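Peptidoglycan-N-acetylmuramic acid deacetylase PdaA (Bacillus subtilis, PDB 1NY1) deacetylates N-acetylmuramic acid residues of spore-cortex peptidoglycan, a step in forming muramic delta-lactam, is required for germination, and probably also closes the lactam ring. Local coordinates at residues F74-H79 with Q86-M91; H79-Q84 with D121-E126; R90-G95 with T131-N136; L137-P142 with K152-L157. One frame throughout, in Å; residues are numbered along the deposited sequence.

Contact 1 of 4, residues F74-H79 with Q86-M91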
loop_
_atom_site.group_PDB
_atom_site.type_symbol
_atom_site.label_atom_id
_atom_site.label_comp_id
_atom_site.label_asym_id
_atom_site.label_seq_id
_atom_site.Cartn_x
_atom_site.Cartn_y
_atom_site.Cartn_z
ATOM N N PHE A 74 5.249 -3.032 0.440
ATOM C CA PHE A 74 4.964 -3.298 -0.968
ATOM C C PHE A 74 3.934 -4.403 -1.133
ATOM O O PHE A 74 4.179 -5.549 -0.756
ATOM C CB PHE A 74 6.250 -3.706 -1.701
ATOM C CG PHE A 74 7.329 -2.658 -1.683
ATOM C CD1 PHE A 74 8.149 -2.495 -0.567
ATOM C CD2 PHE A 74 7.525 -1.831 -2.784
ATOM C CE1 PHE A 74 9.156 -1.521 -0.550
ATOM C CE2 PHE A 74 8.524 -0.853 -2.782
ATOM C CZ PHE A 74 9.341 -0.700 -1.662
ATOM N N PHE A 75 2.779 -4.049 -1.686
ATOM C CA PHE A 75 1.730 -5.022 -1.920
ATOM C C PHE A 75 1.977 -5.600 -3.306
ATOM O O PHE A 75 1.818 -4.917 -4.321
ATOM C CB PHE A 75 0.354 -4.361 -1.814
ATOM C CG PHE A 75 0.010 -3.922 -0.420
ATOM C CD1 PHE A 75 0.456 -2.697 0.078
ATOM C CD2 PHE A 75 -0.725 -4.759 0.420
ATOM C CE1 PHE A 75 0.173 -2.318 1.393
ATOM C CE2 PHE A 75 -1.009 -4.392 1.730
ATOM C CZ PHE A 75 -0.559 -3.164 2.225
ATOM N N VAL A 76 2.389 -6.866 -3.342
ATOM C CA VAL A 76 2.724 -7.526 -4.600
ATOM C C VAL A 76 1.711 -8.554 -5.096
ATOM O O VAL A 76 0.967 -9.143 -4.311
ATOM C CB VAL A 76 4.112 -8.210 -4.477
ATOM C CG1 VAL A 76 5.166 -7.171 -4.100
ATOM C CG2 VAL A 76 4.067 -9.311 -3.414
ATOM N N THR A 77 1.682 -8.747 -6.412
ATOM C CA THR A 77 0.792 -9.723 -7.033
ATOM C C THR A 77 1.611 -10.955 -7.375
ATOM O O THR A 77 2.841 -10.915 -7.358
ATOM C CB THR A 77 0.170 -9.194 -8.354
ATOM O OG1 THR A 77 1.208 -9.004 -9.327
ATOM C CG2 THR A 77 -0.553 -7.883 -8.117
ATOM N N GLY A 78 0.924 -12.047 -7.696
ATOM C CA GLY A 78 1.623 -13.266 -8.051
ATOM C C GLY A 78 2.597 -13.040 -9.195
ATOM O O GLY A 78 3.741 -13.494 -9.150
ATOM N N HIS A 79 2.154 -12.323 -10.223
ATOM C CA HIS A 79 3.009 -12.058 -11.372
ATOM C C HIS A 79 4.295 -11.330 -11.006
ATOM O O HIS A 79 5.374 -11.690 -11.476
ATOM C CB HIS A 79 2.273 -11.233 -12.427
ATOM C CG HIS A 79 3.161 -10.782 -13.547
ATOM N ND1 HIS A 79 3.670 -11.650 -14.490
ATOM C CD2 HIS A 79 3.691 -9.568 -13.830
ATOM C CE1 HIS A 79 4.477 -10.992 -15.302
ATOM N NE2 HIS A 79 4.508 -9.727 -14.924
ATOM N N GLN A 86 14.417 -11.374 -7.521
ATOM C CA GLN A 86 15.515 -10.619 -6.931
ATOM C C GLN A 86 15.034 -9.367 -6.200
ATOM O O GLN A 86 15.565 -9.024 -5.142
ATOM C CB GLN A 86 16.543 -10.246 -8.003
ATOM C CG GLN A 86 17.091 -11.451 -8.756
ATOM C CD GLN A 86 18.291 -11.114 -9.621
ATOM O OE1 GLN A 86 18.233 -10.222 -10.472
ATOM N NE2 GLN A 86 19.390 -11.834 -9.412
ATOM N N LEU A 87 14.033 -8.688 -6.754
ATOM C CA LEU A 87 13.502 -7.491 -6.110
ATOM C C LEU A 87 12.798 -7.857 -4.808
ATOM O O LEU A 87 12.927 -7.158 -3.805
ATOM C CB LEU A 87 12.530 -6.760 -7.039
ATOM C CG LEU A 87 13.169 -5.994 -8.200
ATOM C CD1 LEU A 87 12.080 -5.429 -9.097
ATOM C CD2 LEU A 87 14.047 -4.875 -7.661
ATOM N N ILE A 88 12.050 -8.955 -4.829
ATOM C CA ILE A 88 11.344 -9.408 -3.638
ATOM C C ILE A 88 12.367 -9.677 -2.545
ATOM O O ILE A 88 12.147 -9.358 -1.377
ATOM C CB ILE A 88 10.568 -10.717 -3.907
ATOM C CG1 ILE A 88 9.384 -10.446 -4.842
ATOM C CG2 ILE A 88 10.126 -11.338 -2.585
ATOM C CD1 ILE A 88 8.353 -9.464 -4.285
ATOM N N LYS A 89 13.487 -10.271 -2.940
ATOM C CA LYS A 89 14.554 -10.591 -2.001
ATOM C C LYS A 89 15.129 -9.298 -1.416
ATOM O O LYS A 89 15.431 -9.228 -0.222
ATOM C CB LYS A 89 15.652 -11.390 -2.712
ATOM C CG LYS A 89 16.608 -12.122 -1.775
ATOM C CD LYS A 89 16.295 -13.618 -1.700
ATOM C CE LYS A 89 16.610 -14.326 -3.018
ATOM N NZ LYS A 89 16.354 -15.797 -2.950
ATOM N N ARG A 90 15.278 -8.271 -2.253
ATOM C CA ARG A 90 15.803 -6.993 -1.780
ATOM C C ARG A 90 14.865 -6.370 -0.756
ATOM O O ARG A 90 15.302 -5.867 0.277
ATOM C CB ARG A 90 15.982 -5.992 -2.923
ATOM C CG ARG A 90 17.268 -6.121 -3.707
ATOM C CD ARG A 90 17.541 -4.827 -4.463
ATOM N NE ARG A 90 17.812 -3.707 -3.561
ATOM C CZ ARG A 90 18.000 -2.453 -3.963
ATOM N NH1 ARG A 90 17.946 -2.154 -5.254
ATOM N NH2 ARG A 90 18.246 -1.493 -3.079
HETATM N N MSE A 91 13.571 -6.394 -1.054
HETATM C CA MSE A 91 12.589 -5.817 -0.148
HETATM C C MSE A 91 12.740 -6.469 1.216
HETATM O O MSE A 91 12.784 -5.792 2.244
HETATM C CB MSE A 91 11.175 -6.050 -0.683
HETATM C CG MSE A 91 10.931 -5.422 -2.047
HETATM SE SE MSE A 91 9.223 -5.846 -2.813
HETATM C CE MSE A 91 9.262 -4.653 -4.318
#
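M91, the selenomethionine that packs on F74, is anchored through its backbone: its N bonds to L87 O at 2.9 Å, within the helix. From that fixed base the side chain runs out fully extended beyond CG, and this reach brings its last two atoms onto the ring. M91 CE lies over one face of F74, 4.1 Å from the ring centroid and 29° off the normal, a CH-pi contact. M91 SE sits obliquely, 4.4 Å from the same centroid, which makes the pair a Met-aromatic contact; a flexible, polarisable chain suits a flat ring seen at a slant. Two residues along the strand, V76 meets I88 tip to tip, V76 CG1 to I88 CD1 at 3.9 Å; branched aliphatic side chains suit this buried position, where methyl meets methyl. With F74 cut back to an alanine, M91 CE and SE would probably lose the ring face they lie against, opening a gap between strand and helix. F74 also stacks with F49 and meets H96 edge-to-face. The axes of strand 74-76 and helix 86-91 come within 11.3 Å and run in roughly opposite directions, at 148°; F80 of the preceding helix and L62 and L65 of helix 58-67 complete this apolar layer beside the parallel sheet.

Contact 2 of 4, residues H79-Q84 with D121-E126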
loop_
_atom_site.group_PDB
_atom_site.type_symbol
_atom_site.label_atom_id
_atom_site.label_comp_id
_atom_site.label_asym_id
_atom_site.label_seq_id
_atom_site.Cartn_x
_atom_site.Cartn_y
_atom_site.Cartn_z
ATOM N N HIS A 79 2.154 -12.323 -10.223
ATOM C CA HIS A 79 3.009 -12.058 -11.372
ATOM C C HIS A 79 4.295 -11.330 -11.006
ATOM O O HIS A 79 5.374 -11.690 -11.476
ATOM C CB HIS A 79 2.273 -11.233 -12.427
ATOM C CG HIS A 79 3.161 -10.782 -13.547
ATOM N ND1 HIS A 79 3.670 -11.650 -14.490
ATOM C CD2 HIS A 79 3.691 -9.568 -13.830
ATOM C CE1 HIS A 79 4.477 -10.992 -15.302
ATOM N NE2 HIS A 79 4.508 -9.727 -14.924
ATOM N N PHE A 80 4.176 -10.291 -10.185
ATOM C CA PHE A 80 5.344 -9.522 -9.783
ATOM C C PHE A 80 6.361 -10.406 -9.070
ATOM O O PHE A 80 7.560 -10.354 -9.356
ATOM C CB PHE A 80 4.945 -8.373 -8.856
ATOM C CG PHE A 80 6.079 -7.448 -8.534
ATOM C CD1 PHE A 80 6.475 -6.473 -9.443
ATOM C CD2 PHE A 80 6.790 -7.590 -7.350
ATOM C CE1 PHE A 80 7.569 -5.651 -9.178
ATOM C CE2 PHE A 80 7.887 -6.776 -7.073
ATOM C CZ PHE A 80 8.278 -5.805 -7.992
ATOM N N VAL A 81 5.876 -11.214 -8.132
ATOM C CA VAL A 81 6.745 -12.107 -7.375
ATOM C C VAL A 81 7.452 -13.102 -8.294
ATOM O O VAL A 81 8.660 -13.293 -8.196
ATOM C CB VAL A 81 5.941 -12.875 -6.295
ATOM C CG1 VAL A 81 6.838 -13.887 -5.596
ATOM C CG2 VAL A 81 5.378 -11.895 -5.274
ATOM N N LYS A 82 6.697 -13.724 -9.190
ATOM C CA LYS A 82 7.258 -14.697 -10.117
ATOM C C LYS A 82 8.204 -14.048 -11.132
ATOM O O LYS A 82 9.208 -14.639 -11.525
ATOM C CB LYS A 82 6.130 -15.414 -10.864
ATOM C CG LYS A 82 5.094 -16.087 -9.958
ATOM C CD LYS A 82 5.523 -17.474 -9.505
ATOM C CE LYS A 82 5.423 -18.485 -10.650
ATOM N NZ LYS A 82 5.840 -19.855 -10.225
ATOM N N ASP A 83 7.891 -12.827 -11.552
ATOM C CA ASP A 83 8.716 -12.142 -12.541
ATOM C C ASP A 83 9.941 -11.427 -11.971
ATOM O O ASP A 83 10.965 -11.305 -12.650
ATOM C CB ASP A 83 7.850 -11.143 -13.322
ATOM C CG ASP A 83 8.587 -10.522 -14.486
ATOM O OD1 ASP A 83 9.047 -11.282 -15.367
ATOM O OD2 ASP A 83 8.706 -9.276 -14.524
ATOM N N GLN A 84 9.847 -10.974 -10.724
ATOM C CA GLN A 84 10.939 -10.230 -10.097
ATOM C C GLN A 84 11.437 -10.771 -8.752
ATOM O O GLN A 84 11.471 -10.040 -7.754
ATOM C CB GLN A 84 10.503 -8.776 -9.911
ATOM C CG GLN A 84 10.163 -8.060 -11.209
ATOM C CD GLN A 84 11.377 -7.866 -12.090
ATOM O OE1 GLN A 84 12.463 -7.555 -11.603
ATOM N NE2 GLN A 84 11.197 -8.027 -13.397
ATOM N N ASP A 121 -2.927 -17.122 -0.204
ATOM C CA ASP A 121 -1.862 -18.006 0.243
ATOM C C ASP A 121 -0.795 -18.217 -0.818
ATOM O O ASP A 121 0.390 -18.292 -0.500
ATOM C CB ASP A 121 -2.402 -19.369 0.662
ATOM C CG ASP A 121 -1.290 -20.316 1.078
ATOM O OD1 ASP A 121 -0.609 -20.029 2.085
ATOM O OD2 ASP A 121 -1.084 -21.338 0.394
ATOM N N SER A 122 -1.216 -18.314 -2.075
ATOM C CA SER A 122 -0.277 -18.533 -3.165
ATOM C C SER A 122 0.807 -17.456 -3.223
ATOM O O SER A 122 1.961 -17.749 -3.540
ATOM C CB SER A 122 -1.022 -18.626 -4.503
ATOM O OG SER A 122 -1.808 -17.470 -4.751
ATOM N N VAL A 123 0.451 -16.215 -2.908
ATOM C CA VAL A 123 1.438 -15.137 -2.926
ATOM C C VAL A 123 2.466 -15.362 -1.818
ATOM O O VAL A 123 3.670 -15.314 -2.064
ATOM C CB VAL A 123 0.771 -13.748 -2.742
ATOM C CG1 VAL A 123 1.843 -12.656 -2.670
ATOM C CG2 VAL A 123 -0.166 -13.470 -3.905
ATOM N N ASN A 124 1.987 -15.624 -0.604
ATOM C CA ASN A 124 2.875 -15.864 0.534
ATOM C C ASN A 124 3.762 -17.076 0.267
ATOM O O ASN A 124 4.951 -17.070 0.590
ATOM C CB ASN A 124 2.052 -16.093 1.803
ATOM C CG ASN A 124 1.308 -14.850 2.243
ATOM O OD1 ASN A 124 0.328 -14.929 2.985
ATOM N ND2 ASN A 124 1.777 -13.690 1.796
ATOM N N GLU A 125 3.170 -18.108 -0.327
ATOM C CA GLU A 125 3.888 -19.336 -0.658
ATOM C C GLU A 125 5.111 -19.013 -1.518
ATOM O O GLU A 125 6.228 -19.422 -1.199
ATOM C CB GLU A 125 2.953 -20.302 -1.406
ATOM C CG GLU A 125 3.623 -21.540 -2.016
ATOM C CD GLU A 125 3.701 -22.732 -1.072
ATOM O OE1 GLU A 125 3.277 -22.620 0.097
ATOM O OE2 GLU A 125 4.190 -23.793 -1.509
ATOM N N GLU A 126 4.896 -18.268 -2.600
ATOM C CA GLU A 126 5.978 -17.898 -3.508
ATOM C C GLU A 126 6.983 -16.953 -2.851
ATOM O O GLU A 126 8.194 -17.074 -3.061
ATOM C CB GLU A 126 5.401 -17.254 -4.774
ATOM C CG GLU A 126 6.428 -17.049 -5.874
ATOM C CD GLU A 126 7.041 -18.351 -6.354
ATOM O OE1 GLU A 126 8.196 -18.317 -6.829
ATOM O OE2 GLU A 126 6.366 -19.399 -6.263
HETATM O O HOH W 1 9.751 -16.003 -8.186
HETATM O O HOH W 2 7.633 -21.209 -7.963
#
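V81 and E126 lie alongside each other between two helices, their side chains pointing opposite ways. V81 holds CG1 anti to its N (chi1 175°), placing that methyl 3.8 Å from E126 CB, while its other methyl, CG2, looks to V123 CG1 at 4.5 Å. E126 also starts out anti (chi1 -170°), then bends at chi2 (61°), which turns its end over K82, the two side chains crossing at about a right angle. K82, itself bent at chi2 and chi3, lays its CD 3.6 Å from E126 CD; K82 NZ stays 4.0 Å from E126 OE2, too far for a salt bridge. Water joins the polar ends instead: one molecule donates to both V81 O and E126 OE1, and another donates to E126 OE2 while accepting a weak bond from K82 NZ. Valines thus face inward and long charged chains the solvent side. The axes, 9.9 Å apart and nearly parallel, belong to helices that follow the adjacent parallel strands 73-76 and 97-100, as expected of the outer layer of a beta/alpha barrel.

Contact 3 of 4, residues R90-G95 with T131-N136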
loop_
_atom_site.group_PDB
_atom_site.type_symbol
_atom_site.label_atom_id
_atom_site.label_comp_id
_atom_site.label_asym_id
_atom_site.label_seq_id
_atom_site.Cartn_x
_atom_site.Cartn_y
_atom_site.Cartn_z
ATOM N N ARG A 90 15.278 -8.271 -2.253
ATOM C CA ARG A 90 15.803 -6.993 -1.780
ATOM C C ARG A 90 14.865 -6.370 -0.756
ATOM O O ARG A 90 15.302 -5.867 0.277
ATOM C CB ARG A 90 15.982 -5.992 -2.923
ATOM C CG ARG A 90 17.268 -6.121 -3.707
ATOM C CD ARG A 90 17.541 -4.827 -4.463
ATOM N NE ARG A 90 17.812 -3.707 -3.561
ATOM C CZ ARG A 90 18.000 -2.453 -3.963
ATOM N NH1 ARG A 90 17.946 -2.154 -5.254
ATOM N NH2 ARG A 90 18.246 -1.493 -3.079
HETATM N N MSE A 91 13.571 -6.394 -1.054
HETATM C CA MSE A 91 12.589 -5.817 -0.148
HETATM C C MSE A 91 12.740 -6.469 1.216
HETATM O O MSE A 91 12.784 -5.792 2.244
HETATM C CB MSE A 91 11.175 -6.050 -0.683
HETATM C CG MSE A 91 10.931 -5.422 -2.047
HETATM SE SE MSE A 91 9.223 -5.846 -2.813
HETATM C CE MSE A 91 9.262 -4.653 -4.318
ATOM N N SER A 92 12.833 -7.794 1.218
ATOM C CA SER A 92 12.969 -8.546 2.460
ATOM C C SER A 92 14.287 -8.266 3.182
ATOM O O SER A 92 14.297 -7.982 4.380
ATOM C CB SER A 92 12.845 -10.047 2.176
ATOM O OG SER A 92 12.931 -10.797 3.374
ATOM N N ASP A 93 15.401 -8.344 2.460
ATOM C CA ASP A 93 16.707 -8.110 3.072
ATOM C C ASP A 93 16.925 -6.674 3.536
ATOM O O ASP A 93 17.670 -6.432 4.487
ATOM C CB ASP A 93 17.828 -8.520 2.110
ATOM C CG ASP A 93 17.845 -10.015 1.850
ATOM O OD1 ASP A 93 17.591 -10.781 2.803
ATOM O OD2 ASP A 93 18.127 -10.426 0.706
ATOM N N GLU A 94 16.272 -5.721 2.879
ATOM C CA GLU A 94 16.439 -4.323 3.245
ATOM C C GLU A 94 15.421 -3.804 4.263
ATOM O O GLU A 94 15.236 -2.597 4.421
ATOM C CB GLU A 94 16.467 -3.466 1.977
ATOM C CG GLU A 94 17.854 -3.473 1.340
ATOM C CD GLU A 94 17.855 -3.210 -0.148
ATOM O OE1 GLU A 94 17.223 -2.228 -0.587
ATOM O OE2 GLU A 94 18.500 -3.995 -0.880
ATOM N N GLY A 95 14.768 -4.738 4.951
ATOM C CA GLY A 95 13.823 -4.391 6.001
ATOM C C GLY A 95 12.431 -3.920 5.636
ATOM O O GLY A 95 11.715 -3.417 6.500
ATOM N N THR A 131 12.257 -15.662 0.030
ATOM C CA THR A 131 12.816 -15.047 1.231
ATOM C C THR A 131 12.980 -15.961 2.440
ATOM O O THR A 131 13.792 -15.685 3.322
ATOM C CB THR A 131 11.944 -13.879 1.679
ATOM O OG1 THR A 131 10.688 -14.388 2.142
ATOM C CG2 THR A 131 11.693 -12.930 0.521
ATOM N N GLY A 132 12.196 -17.032 2.493
ATOM C CA GLY A 132 12.272 -17.929 3.628
ATOM C C GLY A 132 11.652 -17.244 4.831
ATOM O O GLY A 132 11.801 -17.696 5.967
ATOM N N LYS A 133 10.947 -16.145 4.577
ATOM C CA LYS A 133 10.310 -15.392 5.646
ATOM C C LYS A 133 8.860 -15.072 5.314
ATOM O O LYS A 133 8.401 -15.298 4.193
ATOM C CB LYS A 133 11.082 -14.092 5.898
ATOM C CG LYS A 133 12.551 -14.318 6.232
ATOM C CD LYS A 133 13.300 -13.008 6.425
ATOM C CE LYS A 133 14.796 -13.241 6.633
ATOM N NZ LYS A 133 15.096 -14.070 7.841
ATOM N N GLN A 134 8.137 -14.566 6.303
ATOM C CA GLN A 134 6.750 -14.195 6.107
ATOM C C GLN A 134 6.343 -13.084 7.063
ATOM O O GLN A 134 6.395 -13.233 8.284
ATOM C CB GLN A 134 5.821 -15.400 6.275
ATOM C CG GLN A 134 4.368 -15.037 6.012
ATOM C CD GLN A 134 3.430 -16.229 5.997
ATOM O OE1 GLN A 134 2.217 -16.068 5.855
ATOM N NE2 GLN A 134 3.984 -17.429 6.143
ATOM N N ASP A 135 5.949 -11.965 6.465
ATOM C CA ASP A 135 5.515 -10.768 7.171
ATOM C C ASP A 135 4.141 -10.939 7.773
ATOM O O ASP A 135 3.444 -11.915 7.493
ATOM C CB ASP A 135 5.440 -9.589 6.197
ATOM C CG ASP A 135 6.794 -9.041 5.831
ATOM O OD1 ASP A 135 7.188 -9.150 4.649
ATOM O OD2 ASP A 135 7.458 -8.488 6.732
ATOM N N ASN A 136 3.745 -9.972 8.592
ATOM C CA ASN A 136 2.409 -10.006 9.154
ATOM C C ASN A 136 1.509 -9.938 7.927
ATOM O O ASN A 136 1.912 -9.409 6.887
ATOM C CB ASN A 136 2.167 -8.805 10.071
ATOM C CG ASN A 136 2.976 -8.882 11.350
ATOM O OD1 ASN A 136 3.042 -9.934 11.992
ATOM N ND2 ASN A 136 3.587 -7.766 11.737
#
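Next to the S92-T131 contact, the guanidinium of R90 receives the carboxylate of E94 at its edge, E94 CD lying in the guanidinium plane. The grip is side-on: E94 OE2, close to that plane, takes R90 NE on its syn lone pair at 2.8 Å, and E94 OE1, tilted from the plane, takes R90 NH2 at 2.8 Å. This salt bridge spans the last turn of the helix, which a Schellman motif closes with G95 as C-prime residue; its positive phi favours glycine. R90 NH2 also pairs with D63, tying the turn to helix 58-67. Across the contact, S92 turns its small side chain to the end of helix 113-131. Its CB packs 3.5 Å from T131 CG2, a close approach that the small side chain of serine suits. T131 serves two ends: its methyl meets S92, while OG1 bonds to V127 O and forms an ST turn where the helix stops. A valine in place of T131 would probably leave K133 N without its acceptor and set the turn at G132 free to shift. K133 runs its aliphatic chain along the surface, bringing CD to 3.8 Å from S92 OG. In the ST turn, K133 N reaches T131 OG1 at 3.0 Å.

Contact 4 of 4, residues L137-P142 with K152-L157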
loop_
_atom_site.group_PDB
_atom_site.type_symbol
_atom_site.label_atom_id
_atom_site.label_comp_id
_atom_site.label_asym_id
_atom_site.label_seq_id
_atom_site.Cartn_x
_atom_site.Cartn_y
_atom_site.Cartn_z
ATOM N N LEU A 137 0.305 -10.484 8.058
ATOM C CA LEU A 137 -0.677 -10.543 6.976
ATOM C C LEU A 137 -1.378 -9.227 6.652
ATOM O O LEU A 137 -2.264 -8.796 7.386
ATOM C CB LEU A 137 -1.750 -11.586 7.314
ATOM C CG LEU A 137 -1.290 -13.019 7.601
ATOM C CD1 LEU A 137 -2.496 -13.927 7.862
ATOM C CD2 LEU A 137 -0.502 -13.516 6.424
ATOM N N TYR A 138 -0.989 -8.607 5.543
ATOM C CA TYR A 138 -1.594 -7.355 5.100
ATOM C C TYR A 138 -2.155 -7.550 3.711
ATOM O O TYR A 138 -1.537 -8.199 2.870
ATOM C CB TYR A 138 -0.558 -6.240 5.052
ATOM C CG TYR A 138 -0.044 -5.871 6.408
ATOM C CD1 TYR A 138 -0.918 -5.416 7.396
ATOM C CD2 TYR A 138 1.305 -6.006 6.722
ATOM C CE1 TYR A 138 -0.459 -5.108 8.668
ATOM C CE2 TYR A 138 1.773 -5.697 7.992
ATOM C CZ TYR A 138 0.885 -5.252 8.959
ATOM O OH TYR A 138 1.333 -4.958 10.225
ATOM N N LEU A 139 -3.321 -6.972 3.465
ATOM C CA LEU A 139 -3.949 -7.107 2.171
ATOM C C LEU A 139 -4.467 -5.801 1.618
ATOM O O LEU A 139 -4.931 -4.931 2.353
ATOM C CB LEU A 139 -5.117 -8.090 2.257
ATOM C CG LEU A 139 -6.064 -8.115 1.051
ATOM C CD1 LEU A 139 -5.313 -8.599 -0.182
ATOM C CD2 LEU A 139 -7.249 -9.020 1.346
ATOM N N ARG A 140 -4.370 -5.668 0.304
ATOM C CA ARG A 140 -4.907 -4.508 -0.372
ATOM C C ARG A 140 -5.734 -5.109 -1.496
ATOM O O ARG A 140 -5.199 -5.757 -2.396
ATOM C CB ARG A 140 -3.807 -3.615 -0.926
ATOM C CG ARG A 140 -4.387 -2.396 -1.619
ATOM C CD ARG A 140 -3.383 -1.280 -1.718
ATOM N NE ARG A 140 -3.205 -0.572 -0.455
ATOM C CZ ARG A 140 -2.147 0.188 -0.191
ATOM N NH1 ARG A 140 -1.191 0.314 -1.103
ATOM N NH2 ARG A 140 -2.057 0.833 0.963
ATOM N N PRO A 141 -7.060 -4.938 -1.434
ATOM C CA PRO A 141 -7.939 -5.486 -2.468
ATOM C C PRO A 141 -7.580 -5.040 -3.881
ATOM O O PRO A 141 -7.337 -3.858 -4.132
ATOM C CB PRO A 141 -9.314 -4.990 -2.041
ATOM C CG PRO A 141 -9.211 -4.998 -0.553
ATOM C CD PRO A 141 -7.848 -4.375 -0.323
ATOM N N PRO A 142 -7.534 -5.987 -4.826
ATOM C CA PRO A 142 -7.203 -5.625 -6.205
ATOM C C PRO A 142 -8.118 -4.503 -6.708
ATOM O O PRO A 142 -9.339 -4.581 -6.572
ATOM C CB PRO A 142 -7.422 -6.932 -6.960
ATOM C CG PRO A 142 -7.040 -7.968 -5.946
ATOM C CD PRO A 142 -7.694 -7.446 -4.684
ATOM N N LYS A 152 -14.914 -9.576 5.693
ATOM C CA LYS A 152 -15.193 -10.600 6.686
ATOM C C LYS A 152 -14.343 -11.843 6.444
ATOM O O LYS A 152 -13.728 -12.379 7.366
ATOM C CB LYS A 152 -16.677 -10.970 6.644
ATOM C CG LYS A 152 -17.100 -11.954 7.713
ATOM C CD LYS A 152 -18.506 -12.474 7.451
ATOM C CE LYS A 152 -18.921 -13.489 8.503
ATOM N NZ LYS A 152 -19.017 -12.869 9.855
ATOM N N GLU A 153 -14.308 -12.300 5.197
ATOM C CA GLU A 153 -13.539 -13.485 4.842
ATOM C C GLU A 153 -12.034 -13.322 4.991
ATOM O O GLU A 153 -11.364 -14.206 5.528
ATOM C CB GLU A 153 -13.855 -13.916 3.409
ATOM C CG GLU A 153 -14.868 -15.029 3.340
ATOM C CD GLU A 153 -14.430 -16.230 4.154
ATOM O OE1 GLU A 153 -13.377 -16.821 3.830
ATOM O OE2 GLU A 153 -15.130 -16.575 5.127
ATOM N N THR A 154 -11.500 -12.205 4.506
ATOM C CA THR A 154 -10.067 -11.969 4.596
ATOM C C THR A 154 -9.637 -11.842 6.056
ATOM O O THR A 154 -8.572 -12.326 6.430
ATOM C CB THR A 154 -9.651 -10.711 3.787
ATOM O OG1 THR A 154 -10.405 -9.570 4.221
ATOM C CG2 THR A 154 -9.896 -10.941 2.298
ATOM N N LYS A 155 -10.476 -11.216 6.875
ATOM C CA LYS A 155 -10.189 -11.058 8.296
ATOM C C LYS A 155 -10.204 -12.431 8.958
ATOM O O LYS A 155 -9.419 -12.705 9.868
ATOM C CB LYS A 155 -11.235 -10.157 8.962
ATOM C CG LYS A 155 -11.068 -10.025 10.469
ATOM C CD LYS A 155 -12.204 -9.238 11.109
ATOM C CE LYS A 155 -12.039 -9.196 12.624
ATOM N NZ LYS A 155 -13.141 -8.477 13.315
ATOM N N ARG A 156 -11.101 -13.297 8.500
ATOM C CA ARG A 156 -11.193 -14.640 9.059
ATOM C C ARG A 156 -9.901 -15.385 8.752
ATOM O O ARG A 156 -9.474 -16.246 9.519
ATOM C CB ARG A 156 -12.380 -15.397 8.458
ATOM C CG ARG A 156 -12.674 -16.717 9.160
ATOM C CD ARG A 156 -13.884 -17.422 8.563
ATOM N NE ARG A 156 -13.522 -18.540 7.692
ATOM C CZ ARG A 156 -12.835 -18.432 6.558
ATOM N NH1 ARG A 156 -12.414 -17.248 6.134
ATOM N NH2 ARG A 156 -12.578 -19.513 5.835
ATOM N N LEU A 157 -9.283 -15.034 7.626
ATOM C CA LEU A 157 -8.033 -15.644 7.197
ATOM C C LEU A 157 -6.823 -14.999 7.872
ATOM O O LEU A 157 -5.678 -15.334 7.562
ATOM C CB LEU A 157 -7.891 -15.534 5.678
ATOM C CG LEU A 157 -8.935 -16.298 4.858
ATOM C CD1 LEU A 157 -8.699 -16.058 3.379
ATOM C CD2 LEU A 157 -8.843 -17.779 5.177
#
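L139 lays its CD2 methyl against T154 CG2 at 3.4 Å, tighter than usual for two carbons, the side chains crossing at about a right angle. Leucine reaches this far because CG stands anti to the backbone N (chi1 167°) and chi2 (64°), set for CD1, leaves CD2 extended toward the helix. Threonine suits the other side since its two branches divide the work: CG2 faces the strand, while OG1, set between N and the carbonyl carbon (chi1 55°), bonds back to V150 O, satisfying a buried hydroxyl within its own helix. Nearer the surface, L137 CD1 rests 3.5 Å from L157 O at the helix end. L139 touches L120, and L157 touches I116, so helix 113-131 borders the same apolar patch. Strand 138-139 connects through short strand 145-146 and helix 148-156 to parallel strand 160-161 beside it, a beta-alpha-beta crossover. Directly after L139 comes R140, salt-bridged to D50, the probable proton acceptor; this is the active-site framework of NodB-type polysaccharide deacetylases.

Along the chain, contact 1 closes first, folding helix 85-93 back on strand 73-76 over the short helix 78-83. That helix opens contact 2, which shares H79 with contact 1 and crosses it, closing a longer excursion through strand 97-100 to helix 113-131; V81 CG2 touches V76 CG2 between them. Contact 3 begins where contact 1 ends, on helix 85-93, and crosses contact 2 by reaching the loop after helix 113-131. Contact 4 follows in series from L137, directly after N136, and closes its own loop through helix 148-156. None nests inside another. F75, packing on R140, joins the sheet of contact 1 to the strand of contact 4.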